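Local atomic coordinates of peptidoglycan synthetase penicillin-binding protein 3 (Bifidobacterium adolescentis, PDB entry 4YE5), a protein that probably binds penicillin and, as in other transpeptidase-family proteins, is thought to cross-link peptidoglycan strands during cell-wall synthesis. Residues Glu228-Leu231 and Ser232-Asn236; Thr405-Val408 and Met409-Thr412; Ile433-Thr436 and Ala437-Glu441; Gly162-Ala165 and Asp166-Val170. All coordinates share one frame; numbering follows the deposited sequence. Where two conformers were deposited one is given.

Interaction 1 (Glu228-Leu231 and Ser232-Asn236)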
ATOM      1  N   GLU A 228       5.746 -12.213  -3.916  1.00 14.80           N
ATOM      2  CA  GLU A 228       5.903 -12.736  -2.555  1.00 16.54           C
ATOM      3  C   GLU A 228       6.500 -14.144  -2.576  1.00 15.94           C
ATOM      4  O   GLU A 228       7.339 -14.484  -1.740  1.00 18.81           O
ATOM      5  CB  GLU A 228       4.570 -12.705  -1.789  1.00 15.46           C
ATOM      6  CG  GLU A 228       4.158 -11.274  -1.429  1.00 16.20           C
ATOM      7  CD  GLU A 228       2.823 -11.183  -0.685  1.00 24.20           C
ATOM      8  OE1 GLU A 228       2.242 -12.231  -0.369  1.00 18.99           O
ATOM      9  OE2 GLU A 228       2.392 -10.046  -0.394  1.00 21.91           O
ATOM     10  N   LYS A 229       6.082 -14.940  -3.553  1.00 15.54           N
ATOM     11  CA  LYS A 229       6.627 -16.280  -3.750  1.00 15.88           C
ATOM     12  C   LYS A 229       8.140 -16.233  -4.095  1.00 15.42           C
ATOM     13  O   LYS A 229       8.945 -17.009  -3.567  1.00 17.45           O
ATOM     14  CB  LYS A 229       5.847 -17.003  -4.859  1.00 19.03           C
ATOM     15  CG  LYS A 229       6.272 -18.470  -5.071  1.00 23.62           C
ATOM     16  CD  LYS A 229       5.897 -19.321  -3.861  1.00 24.32           C
ATOM     17  CE  LYS A 229       6.365 -20.771  -4.021  1.00 32.68           C
ATOM     18  NZ  LYS A 229       6.038 -21.552  -2.800  1.00 38.54           N
ATOM     19  N   VAL A 230       8.526 -15.317  -4.976  1.00 15.44           N
ATOM     20  CA  VAL A 230       9.942 -15.159  -5.303  1.00 15.81           C
ATOM     21  C   VAL A 230      10.735 -14.756  -4.065  1.00 16.69           C
ATOM     22  O   VAL A 230      11.830 -15.262  -3.812  1.00 15.92           O
ATOM     23  CB  VAL A 230      10.155 -14.114  -6.411  1.00 21.42           C
ATOM     24  CG1 VAL A 230      11.624 -13.709  -6.490  1.00 22.50           C
ATOM     25  CG2 VAL A 230       9.671 -14.682  -7.747  1.00 16.82           C
ATOM     26  N   LEU A 231      10.183 -13.852  -3.268  1.00 15.45           N
ATOM     27  CA  LEU A 231      10.892 -13.457  -2.046  1.00 14.16           C
ATOM     28  C   LEU A 231      11.005 -14.616  -1.049  1.00 17.77           C
ATOM     29  O   LEU A 231      12.026 -14.751  -0.364  1.00 18.13           O
ATOM     30  CB  LEU A 231      10.224 -12.247  -1.383  1.00 14.79           C
ATOM     31  CG  LEU A 231      10.334 -10.939  -2.172  1.00 14.95           C
ATOM     32  CD1 LEU A 231       9.506  -9.897  -1.475  1.00 13.88           C
ATOM     33  CD2 LEU A 231      11.817 -10.499  -2.316  1.00 14.07           C
ATOM     34  N   SER A 232       9.957 -15.431  -0.964  0.51 15.28           N
ATOM     35  CA  SER A 232       9.971 -16.586  -0.069  0.51 19.98           C
ATOM     36  C   SER A 232      11.000 -17.615  -0.544  0.51 19.09           C
ATOM     37  O   SER A 232      11.809 -18.095   0.235  0.51 18.87           O
ATOM     38  CB  SER A 232       8.570 -17.203   0.038  0.51 19.80           C
ATOM     39  OG  SER A 232       8.612 -18.502   0.597  0.51 21.29           O
ATOM     40  N   ASP A 233      10.976 -17.925  -1.837  1.00 19.81           N
ATOM     41  CA  ASP A 233      11.926 -18.869  -2.414  1.00 22.29           C
ATOM     42  C   ASP A 233      13.354 -18.324  -2.264  1.00 24.37           C
ATOM     43  O   ASP A 233      14.291 -19.083  -2.005  1.00 22.83           O
ATOM     44  CB  ASP A 233      11.627 -19.141  -3.900  1.00 28.81           C
ATOM     45  CG  ASP A 233      10.383 -20.015  -4.114  1.00 36.79           C
ATOM     46  OD1 ASP A 233       9.990 -20.771  -3.192  1.00 41.46           O
ATOM     47  OD2 ASP A 233       9.802 -19.955  -5.226  1.00 37.33           O
ATOM     48  N   SER A 234      13.517 -17.009  -2.412  1.00 18.88           N
ATOM     49  CA  SER A 234      14.830 -16.388  -2.252  1.00 17.74           C
ATOM     50  C   SER A 234      15.338 -16.455  -0.809  1.00 17.96           C
ATOM     51  O   SER A 234      16.554 -16.518  -0.565  1.00 20.07           O
ATOM     52  CB  SER A 234      14.812 -14.936  -2.721  1.00 22.86           C
ATOM     53  OG  SER A 234      14.403 -14.878  -4.081  1.00 23.62           O
ATOM     54  N   GLU A 235      14.425 -16.419   0.152  1.00 15.12           N
ATOM     55  CA  GLU A 235      14.814 -16.616   1.550  1.00 19.22           C
ATOM     56  C   GLU A 235      15.334 -18.060   1.767  1.00 19.68           C
ATOM     57  O   GLU A 235      16.303 -18.294   2.504  1.00 21.55           O
ATOM     58  CB  GLU A 235      13.637 -16.301   2.484  1.00 27.33           C
ATOM     59  CG  GLU A 235      13.995 -16.273   3.973  1.00 42.94           C
ATOM     60  CD  GLU A 235      12.843 -15.768   4.841  1.00 55.10           C
ATOM     61  OE1 GLU A 235      12.568 -14.547   4.825  1.00 58.84           O
ATOM     62  OE2 GLU A 235      12.204 -16.593   5.533  1.00 58.30           O
ATOM     63  N   ASN A 236      14.681 -19.034   1.134  1.00 23.10           N
ATOM     64  CA  ASN A 236      15.129 -20.428   1.233  1.00 22.17           C
ATOM     65  C   ASN A 236      16.491 -20.637   0.584  1.00 21.59           C
ATOM     66  O   ASN A 236      17.341 -21.350   1.110  1.00 28.53           O
ATOM     67  CB  ASN A 236      14.109 -21.378   0.599  1.00 22.98           C
ATOM     68  CG  ASN A 236      12.795 -21.400   1.347  1.00 32.37           C
ATOM     69  OD1 ASN A 236      12.731 -21.043   2.532  1.00 34.05           O
ATOM     70  ND2 ASN A 236      11.730 -21.809   0.659  1.00 27.32           N
TER
HETATM   71  O   HOH W   1       8.318 -20.573  -0.993  1.00 39.12           O

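Interaction 2 (Thr405-Val408 and Met409-Thr412)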
ATOM      1  N   THR A 405      19.119   8.792   2.623  1.00 16.78           N
ATOM      2  CA  THR A 405      18.408   7.515   2.635  1.00 16.02           C
ATOM      3  C   THR A 405      17.121   7.591   1.827  1.00 22.72           C
ATOM      4  O   THR A 405      16.535   8.666   1.690  1.00 22.52           O
ATOM      5  CB  THR A 405      17.979   7.116   4.041  1.00 22.35           C
ATOM      6  OG1 THR A 405      17.069   8.114   4.531  1.00 24.79           O
ATOM      7  CG2 THR A 405      19.204   6.989   4.973  1.00 21.33           C
ATOM      8  N   VAL A 406      16.680   6.434   1.327  1.00 14.01           N
ATOM      9  CA  VAL A 406      15.474   6.337   0.519  1.00 19.40           C
ATOM     10  C   VAL A 406      14.641   5.140   0.981  1.00 20.50           C
ATOM     11  O   VAL A 406      15.169   4.236   1.620  1.00 17.56           O
ATOM     12  CB  VAL A 406      15.847   6.090  -0.949  1.00 16.20           C
ATOM     13  CG1 VAL A 406      16.835   7.157  -1.430  1.00 13.40           C
ATOM     14  CG2 VAL A 406      16.467   4.681  -1.113  1.00 13.33           C
ATOM     15  N   ASN A 407      13.345   5.125   0.660  1.00 19.27           N
ATOM     16  CA  ASN A 407      12.612   3.860   0.740  1.00 17.24           C
ATOM     17  C   ASN A 407      12.510   3.259  -0.650  1.00 16.05           C
ATOM     18  O   ASN A 407      12.922   3.892  -1.641  1.00 13.26           O
ATOM     19  CB  ASN A 407      11.238   4.001   1.426  1.00 17.96           C
ATOM     20  CG  ASN A 407      10.378   5.065   0.802  1.00 22.71           C
ATOM     21  OD1 ASN A 407      10.198   5.105  -0.420  1.00 20.48           O
ATOM     22  ND2 ASN A 407       9.849   5.957   1.637  1.00 17.92           N
ATOM     23  N   VAL A 408      11.991   2.041  -0.739  1.00 11.45           N
ATOM     24  CA  VAL A 408      11.952   1.374  -2.026  1.00 11.91           C
ATOM     25  C   VAL A 408      11.068   2.100  -3.046  1.00 16.22           C
ATOM     26  O   VAL A 408      11.359   2.070  -4.251  1.00 14.88           O
ATOM     27  CB  VAL A 408      11.583  -0.149  -1.884  1.00 11.95           C
ATOM     28  CG1 VAL A 408      10.099  -0.347  -1.578  1.00 11.47           C
ATOM     29  CG2 VAL A 408      11.975  -0.923  -3.160  1.00 14.67           C
HETATM   30  N   MSE A 409      10.010   2.777  -2.583  1.00 15.93           N
HETATM   31  CA  MSE A 409       9.110   3.478  -3.503  1.00 17.01           C
HETATM   32  C   MSE A 409       9.811   4.692  -4.130  1.00 18.25           C
HETATM   33  O   MSE A 409       9.662   4.982  -5.322  1.00 15.56           O
HETATM   34  CB  MSE A 409       7.819   3.939  -2.799  1.00 16.81           C
HETATM   35  CG  MSE A 409       6.941   2.811  -2.259  1.00 20.46           C
HETATM   36 SE   MSE A 409       7.482   2.235  -0.472  0.64 22.90          SE
HETATM   37  CE  MSE A 409       6.816   3.733   0.613  1.00 22.01           C
ATOM     38  N   GLN A 410      10.546   5.428  -3.306  1.00 13.76           N
ATOM     39  CA  GLN A 410      11.285   6.593  -3.789  1.00 15.89           C
ATOM     40  C   GLN A 410      12.390   6.182  -4.771  1.00 16.37           C
ATOM     41  O   GLN A 410      12.585   6.814  -5.808  1.00 16.96           O
ATOM     42  CB  GLN A 410      11.926   7.320  -2.612  1.00 16.35           C
ATOM     43  CG  GLN A 410      10.925   8.037  -1.715  1.00 22.01           C
ATOM     44  CD  GLN A 410      11.604   8.597  -0.488  1.00 21.23           C
ATOM     45  OE1 GLN A 410      12.486   7.946   0.077  1.00 19.77           O
ATOM     46  NE2 GLN A 410      11.216   9.811  -0.073  1.00 18.21           N
ATOM     47  N   LEU A 411      13.113   5.121  -4.441  1.00 15.85           N
ATOM     48  CA  LEU A 411      14.181   4.653  -5.319  1.00 17.05           C
ATOM     49  C   LEU A 411      13.594   4.228  -6.672  1.00 14.04           C
ATOM     50  O   LEU A 411      14.120   4.545  -7.733  1.00 15.46           O
ATOM     51  CB  LEU A 411      14.896   3.465  -4.668  1.00 15.39           C
ATOM     52  CG  LEU A 411      16.099   2.934  -5.448  1.00 23.55           C
ATOM     53  CD1 LEU A 411      17.045   4.071  -5.717  1.00 22.06           C
ATOM     54  CD2 LEU A 411      16.786   1.820  -4.658  1.00 16.40           C
ATOM     55  N   THR A 412      12.471   3.527  -6.611  1.00 15.28           N
ATOM     56  CA  THR A 412      11.843   2.977  -7.785  1.00 13.68           C
ATOM     57  C   THR A 412      11.285   4.108  -8.654  1.00 17.06           C
ATOM     58  O   THR A 412      11.418   4.075  -9.869  1.00 14.71           O
ATOM     59  CB  THR A 412      10.742   1.981  -7.391  1.00 20.00           C
ATOM     60  OG1 THR A 412      11.349   0.849  -6.752  1.00 12.02           O
ATOM     61  CG2 THR A 412       9.976   1.489  -8.612  1.00 17.74           C
TER
HETATM   62  O   HOH W   2      14.508   9.833   0.187  1.00 18.79           O

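Interaction 3 (Ile433-Thr436 and Ala437-Glu441)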
ATOM      1  N   ILE A 433     -12.537   4.392  -6.933  1.00 29.95           N
ATOM      2  CA  ILE A 433     -13.499   4.243  -5.862  1.00 33.21           C
ATOM      3  C   ILE A 433     -14.872   4.059  -6.492  1.00 37.97           C
ATOM      4  O   ILE A 433     -15.231   4.805  -7.405  1.00 34.98           O
ATOM      5  CB  ILE A 433     -13.483   5.481  -4.943  1.00 36.71           C
ATOM      6  CG1 ILE A 433     -12.140   5.554  -4.201  1.00 33.22           C
ATOM      7  CG2 ILE A 433     -14.664   5.454  -3.960  1.00 32.73           C
ATOM      8  CD1 ILE A 433     -11.950   6.824  -3.411  1.00 38.18           C
ATOM      9  N   THR A 434     -15.617   3.049  -6.033  1.00 31.28           N
ATOM     10  CA  THR A 434     -16.956   2.771  -6.544  1.00 33.27           C
ATOM     11  C   THR A 434     -17.981   3.138  -5.477  1.00 34.84           C
ATOM     12  O   THR A 434     -17.972   2.553  -4.388  1.00 34.51           O
ATOM     13  CB  THR A 434     -17.137   1.279  -6.880  1.00 40.46           C
ATOM     14  OG1 THR A 434     -16.099   0.850  -7.759  1.00 34.42           O
ATOM     15  CG2 THR A 434     -18.484   1.033  -7.552  1.00 35.34           C
ATOM     16  N   ASP A 435     -18.845   4.106  -5.777  1.00 39.30           N
ATOM     17  CA  ASP A 435     -19.815   4.577  -4.789  1.00 45.29           C
ATOM     18  C   ASP A 435     -21.011   3.631  -4.636  1.00 40.64           C
ATOM     19  O   ASP A 435     -21.062   2.583  -5.276  1.00 39.72           O
ATOM     20  CB  ASP A 435     -20.247   6.032  -5.047  1.00 49.63           C
ATOM     21  CG  ASP A 435     -21.057   6.216  -6.341  1.00 51.00           C
ATOM     22  OD1 ASP A 435     -21.687   5.262  -6.843  1.00 45.72           O
ATOM     23  OD2 ASP A 435     -21.071   7.354  -6.854  1.00 54.49           O
ATOM     24  N   THR A 436     -21.959   4.004  -3.784  1.00 41.73           N
ATOM     25  CA  THR A 436     -23.105   3.143  -3.478  1.00 47.56           C
ATOM     26  C   THR A 436     -24.080   2.988  -4.651  1.00 51.81           C
ATOM     27  O   THR A 436     -24.870   2.046  -4.678  1.00 48.49           O
ATOM     28  CB  THR A 436     -23.892   3.653  -2.252  1.00 48.00           C
ATOM     29  OG1 THR A 436     -24.258   5.019  -2.465  1.00 48.34           O
ATOM     30  CG2 THR A 436     -23.050   3.555  -0.997  1.00 45.88           C
ATOM     31  N   ALA A 437     -24.029   3.909  -5.609  1.00 50.26           N
ATOM     32  CA  ALA A 437     -24.849   3.781  -6.811  1.00 57.56           C
ATOM     33  C   ALA A 437     -24.178   2.875  -7.842  1.00 55.45           C
ATOM     34  O   ALA A 437     -24.770   2.535  -8.859  1.00 56.89           O
ATOM     35  CB  ALA A 437     -25.154   5.154  -7.408  1.00 57.66           C
ATOM     36  N   GLY A 438     -22.938   2.480  -7.571  1.00 50.23           N
ATOM     37  CA  GLY A 438     -22.202   1.618  -8.479  1.00 44.70           C
ATOM     38  C   GLY A 438     -21.353   2.394  -9.470  1.00 45.65           C
ATOM     39  O   GLY A 438     -20.790   1.821 -10.407  1.00 46.77           O
ATOM     40  N   HIS A 439     -21.262   3.704  -9.271  1.00 42.86           N
ATOM     41  CA  HIS A 439     -20.443   4.531 -10.146  1.00 45.43           C
ATOM     42  C   HIS A 439     -18.960   4.436  -9.803  1.00 44.95           C
ATOM     43  O   HIS A 439     -18.571   4.721  -8.666  1.00 39.48           O
ATOM     44  CB  HIS A 439     -20.872   5.990 -10.077  1.00 49.10           C
ATOM     45  CG  HIS A 439     -20.035   6.890 -10.929  1.00 60.52           C
ATOM     46  ND1 HIS A 439     -19.772   6.621 -12.256  1.00 64.05           N
ATOM     47  CD2 HIS A 439     -19.385   8.044 -10.644  1.00 64.75           C
ATOM     48  CE1 HIS A 439     -19.010   7.576 -12.755  1.00 65.17           C
ATOM     49  NE2 HIS A 439     -18.759   8.452 -11.798  1.00 65.02           N
ATOM     50  N   VAL A 440     -18.151   4.056 -10.795  1.00 44.45           N
ATOM     51  CA  VAL A 440     -16.697   3.917 -10.639  1.00 44.02           C
ATOM     52  C   VAL A 440     -15.980   5.226 -10.967  1.00 43.55           C
ATOM     53  O   VAL A 440     -16.016   5.691 -12.102  1.00 45.79           O
ATOM     54  CB  VAL A 440     -16.134   2.803 -11.554  1.00 39.76           C
ATOM     55  CG1 VAL A 440     -14.603   2.675 -11.397  1.00 38.74           C
ATOM     56  CG2 VAL A 440     -16.823   1.467 -11.270  1.00 38.32           C
ATOM     57  N   GLU A 441     -15.342   5.824  -9.969  1.00 39.71           N
ATOM     58  CA  GLU A 441     -14.588   7.059 -10.176  1.00 41.35           C
ATOM     59  C   GLU A 441     -13.082   6.807 -10.102  1.00 39.31           C
ATOM     60  O   GLU A 441     -12.549   6.523  -9.024  1.00 37.50           O
ATOM     61  CB  GLU A 441     -14.980   8.103  -9.137  1.00 47.47           C
ATOM     62  CG  GLU A 441     -14.175   9.388  -9.227  1.00 59.32           C
ATOM     63  CD  GLU A 441     -14.439  10.329  -8.065  1.00 74.76           C
ATOM     64  OE1 GLU A 441     -15.308  11.218  -8.212  1.00 85.37           O
ATOM     65  OE2 GLU A 441     -13.782  10.182  -7.007  1.00 73.90           O
TER

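Interaction 4 (Gly162-Ala165 and Asp166-Val170)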
ATOM      1  N   GLY A 162      -5.700  -4.071   8.694  1.00 18.94           N
ATOM      2  CA  GLY A 162      -6.780  -4.679   9.463  1.00 19.22           C
ATOM      3  C   GLY A 162      -7.687  -3.638  10.104  1.00 23.67           C
ATOM      4  O   GLY A 162      -7.396  -2.433  10.063  1.00 23.38           O
ATOM      5  N   VAL A 163      -8.795  -4.101  10.677  1.00 23.75           N
ATOM      6  CA  VAL A 163      -9.722  -3.225  11.398  1.00 29.90           C
ATOM      7  C   VAL A 163      -9.833  -3.621  12.879  1.00 31.98           C
ATOM      8  O   VAL A 163      -9.528  -4.755  13.252  1.00 30.82           O
ATOM      9  CB  VAL A 163     -11.123  -3.248  10.759  1.00 25.59           C
ATOM     10  CG1 VAL A 163     -11.057  -2.829   9.286  1.00 21.74           C
ATOM     11  CG2 VAL A 163     -11.736  -4.635  10.884  1.00 29.67           C
ATOM     12  N   ASP A 164     -10.257  -2.696  13.734  1.00 33.81           N
ATOM     13  CA  ASP A 164     -10.490  -3.056  15.138  1.00 35.49           C
ATOM     14  C   ASP A 164     -11.895  -3.651  15.330  1.00 33.04           C
ATOM     15  O   ASP A 164     -12.627  -3.812  14.362  1.00 29.27           O
ATOM     16  CB  ASP A 164     -10.234  -1.862  16.084  1.00 33.81           C
ATOM     17  CG  ASP A 164     -11.210  -0.707  15.874  1.00 34.97           C
ATOM     18  OD1 ASP A 164     -12.253  -0.868  15.197  1.00 32.57           O
ATOM     19  OD2 ASP A 164     -10.913   0.387  16.394  1.00 42.96           O
ATOM     20  N   ALA A 165     -12.272  -3.973  16.569  1.00 36.90           N
ATOM     21  CA  ALA A 165     -13.577  -4.611  16.822  1.00 33.25           C
ATOM     22  C   ALA A 165     -14.782  -3.759  16.428  1.00 34.33           C
ATOM     23  O   ALA A 165     -15.880  -4.278  16.254  1.00 38.79           O
ATOM     24  CB  ALA A 165     -13.700  -5.067  18.286  1.00 36.93           C
ATOM     25  N   ASP A 166     -14.574  -2.454  16.289  1.00 31.71           N
ATOM     26  CA  ASP A 166     -15.609  -1.536  15.828  1.00 32.96           C
ATOM     27  C   ASP A 166     -15.608  -1.355  14.306  1.00 38.05           C
ATOM     28  O   ASP A 166     -16.340  -0.518  13.767  1.00 36.14           O
ATOM     29  CB  ASP A 166     -15.416  -0.168  16.488  1.00 37.78           C
ATOM     30  CG  ASP A 166     -15.430  -0.244  18.008  1.00 48.00           C
ATOM     31  OD1 ASP A 166     -16.166  -1.095  18.560  1.00 47.99           O
ATOM     32  OD2 ASP A 166     -14.701   0.544  18.654  1.00 53.39           O
ATOM     33  N   GLY A 167     -14.768  -2.116  13.612  1.00 39.71           N
ATOM     34  CA  GLY A 167     -14.700  -2.024  12.164  1.00 32.38           C
ATOM     35  C   GLY A 167     -13.928  -0.823  11.645  1.00 33.27           C
ATOM     36  O   GLY A 167     -13.968  -0.522  10.452  1.00 37.91           O
ATOM     37  N   LYS A 168     -13.213  -0.133  12.528  1.00 27.77           N
ATOM     38  CA  LYS A 168     -12.386   0.989  12.101  1.00 28.38           C
ATOM     39  C   LYS A 168     -11.005   0.529  11.596  1.00 22.15           C
ATOM     40  O   LYS A 168     -10.332  -0.263  12.255  1.00 24.88           O
ATOM     41  CB  LYS A 168     -12.218   1.969  13.254  1.00 29.68           C
ATOM     42  CG  LYS A 168     -11.350   3.170  12.918  1.00 38.89           C
ATOM     43  CD  LYS A 168     -10.959   3.920  14.178  1.00 44.34           C
ATOM     44  CE  LYS A 168     -10.231   5.206  13.846  1.00 53.01           C
ATOM     45  NZ  LYS A 168      -9.605   5.791  15.063  1.00 64.34           N
ATOM     46  N   GLY A 169     -10.582   1.033  10.443  1.00 23.91           N
ATOM     47  CA  GLY A 169      -9.255   0.697   9.907  1.00 24.97           C
ATOM     48  C   GLY A 169      -8.114   1.209  10.774  1.00 26.60           C
ATOM     49  O   GLY A 169      -8.025   2.405  11.016  1.00 29.71           O
ATOM     50  N   VAL A 170      -7.249   0.316  11.263  1.00 24.51           N
ATOM     51  CA  VAL A 170      -6.150   0.741  12.137  1.00 23.68           C
ATOM     52  C   VAL A 170      -4.731   0.434  11.605  1.00 29.65           C
ATOM     53  O   VAL A 170      -3.738   0.721  12.276  1.00 24.99           O
ATOM     54  CB  VAL A 170      -6.312   0.173  13.575  1.00 29.64           C
ATOM     55  CG1 VAL A 170      -7.561   0.782  14.257  1.00 32.61           C
ATOM     56  CG2 VAL A 170      -6.401  -1.349  13.536  1.00 27.98           C
TER
HETATM   57  O   HOH W   3     -12.926   2.154  16.982  1.00 36.77           O

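Interaction 1 (Glu228-Leu231 and Ser232-Asn236)
Glu228 opens this turn-to-turn contact within helix 221-238 by accepting, at its carbonyl O, the backbone N-H of Ser232 (Glu228 O to Ser232 N 2.9 Å), the i to i+4 bond that defines an alpha helix. Its carboxylate oxygen OE2 accepts bonds from Met156 N and Gln224 NE2. Lys229 repeats the pattern with a straighter bond, Asp233 N to Lys229 O at 2.8 Å and 170° at the hydrogen. Its side chain leaves anti to the backbone N (chi1 -175°) and bends at chi2, a course that takes the aliphatic part slantwise across the Asp233 carboxylate, with Lys229 CE 3.7 Å from Asp233 OD1. The amine stops 4.0 Å from that oxygen (Lys229 NZ to Asp233 OD1), beyond a salt bridge, and a water mediates instead: it accepts from Lys229 NZ and donates to Asp233 OD1. Long lysine and short aspartate suit this partly exposed face. Val230, by contrast, is buried, its side chain packed on Val538 and Ile542 of helix 535-549. Leu231 touches Ala259 of strand 255-260, a branched apolar chain suited to a helix lying on a sheet, and its carbonyl takes Glu235 N. Buried Ser234 has its polar end satisfied within the helix: the hydroxyl and its own N-H grip Val230 O from opposite faces of the carbonyl plane, with Ser234 OG 2.6 Å from Val230 O.

Interaction 2 (Thr405-Val408 and Met409-Thr412)
Asn407, the N-cap, and Val408, the first residue of helix 408-419, each meet the residues that follow through side chain and carbonyl alike. The asparagine CG sits between the backbone N and the carbonyl carbon (chi1 54°), a setting that aims OD1 at the first N-H groups of the helix, where it accepts from Gln410, Asn407 OD1 to Gln410 N being 2.9 Å and the donor lying nearly along the C=O axis. Asn407 O accepts from Leu411 N. Gln410 answers with its own side chain: extended beyond CG, it returns OE1 to the N-H of Asn407, at 3.0 Å from Asn407 N and 161° at the hydrogen. The two reciprocal bonds make a capping box. The short asparagine amide is the right length to reach an N-H at the helix start, and the longer glutamine spans the return path. The two amide planes lie stacked, 30° apart, and Gln410 NE2 is anchored as well, donating to Gln370 O and Glu381 O. Val408 sends CG1 across the bent selenomethionine chain of Met409, 3.8 Å from Met409 SE. Both side chains also press on strand 242-249, Val408 against Ile244 and Met409 against Met246. The carbonyl of Val408 is gripped twice by Thr412, whose OG1 and N approach from opposite faces of its plane, with Thr412 OG1 2.8 Å from Val408 O; the same hydroxyl is hydrogen-bonded to Thr520 OG1.

Interaction 3 (Ile433-Thr436 and Ala437-Glu441)
With chi1 of Asp435 at 67°, CG stands between the backbone N and the carbonyl carbon, and OD1 is folded over the turn toward the N-H groups of Ala437 and His439. The bond to His439 is the better one (Asp435 OD1 to His439 N 2.9 Å), the donor arriving from above the carboxylate plane; that from Ala437 N is weak. Asp435 begins a type I turn that ends at Gly438, where Gly438 N donates to Asp435 O at 3.0 Å, far out of the carbonyl plane. Gly438 then adopts a positive phi of 92°, where a side chain would jam against the preceding carbonyl. This tight bend links strands 430-434 and 440-442 into a beta hairpin at one edge of a mixed sheet. Ile433 and Glu441 form a hydrogen-bonded antiparallel pair, Glu441 N lying 2.8 Å from Ile433 O, while Thr434 faces Val440 in a non-hydrogen-bonded pair: Thr434 OG1 approaches Val440 CG2 at 3.6 Å, beta-branched residues suited to extended backbone. On the turn side of that pair, Asp435 N donates to His439 O. One short carboxylate thus ties down the amides of Ala437 and His439, the first only weakly, and its negative charge probably strengthens its attraction for these N-H dipoles.

Interaction 4 (Gly162-Ala165 and Asp166-Val170)
Asp166 meets Asp164 across a tight turn, its backbone N-H giving a weak bond to Asp164 OD1. The two carboxylates carry like charges, Asp164 OD2 lying 4.4 Å from Asp166 OD2, and a water between them donates to both oxygens. The chain here is a beta hairpin of strands 162-163 and 169-171, closed by a type I turn from Asp164 to Gly167. Gly167 N donates to Asp164 O at 2.8 Å, from well above the carbonyl plane, and the residue takes a positive phi of 78°, a conformation that favours glycine. Lys168 uses both its amide and its carbonyl: its N-H is held by Asp164 OD1, 2.9 Å from Lys168 N, and Asp164 N donates to Lys168 O over 2.8 Å. The CB of Lys168 rests 3.4 Å from Asp164 OD1, while the extended chain leads away from the turn. Gly169 pairs with Val163 as a non-hydrogen-bonded antiparallel pair; Val163 CG1 lies 4.0 Å from Gly169 CA, and the glycine N-H goes to Asn178 OD1. Val170 closes the strand pairing, its N 3.0 Å from Gly162 O, and lays CG1 across the Asp164 side chain. With chi1 at 65°, Asp164 places one oxygen over the turn amides and the other against water, an arrangement in which the neighbouring acid would probably be tolerated through hydration and not direct pairing.

From the N terminus, interaction 4 comes first, closing the short two-stranded hairpin 162-171 in the region matching the dimerisation family. Interaction 1 follows on helix 221-238, where it closes no loop but joins successive turns beside strand 255-260 and helix 535-549. Interaction 2 caps the start of helix 408-419, about 21 Å from interaction 1 between centres, and interaction 3 then closes the hairpin of strands 430-434 and 440-442. All four lie in series, so none nests in or crosses another. Interactions 3 and 4 build their turns alike, each with an aspartate and a glycine, with centres about 23 Å apart, whereas interactions 1 and 2 secure helices that pack against the five-stranded sheet.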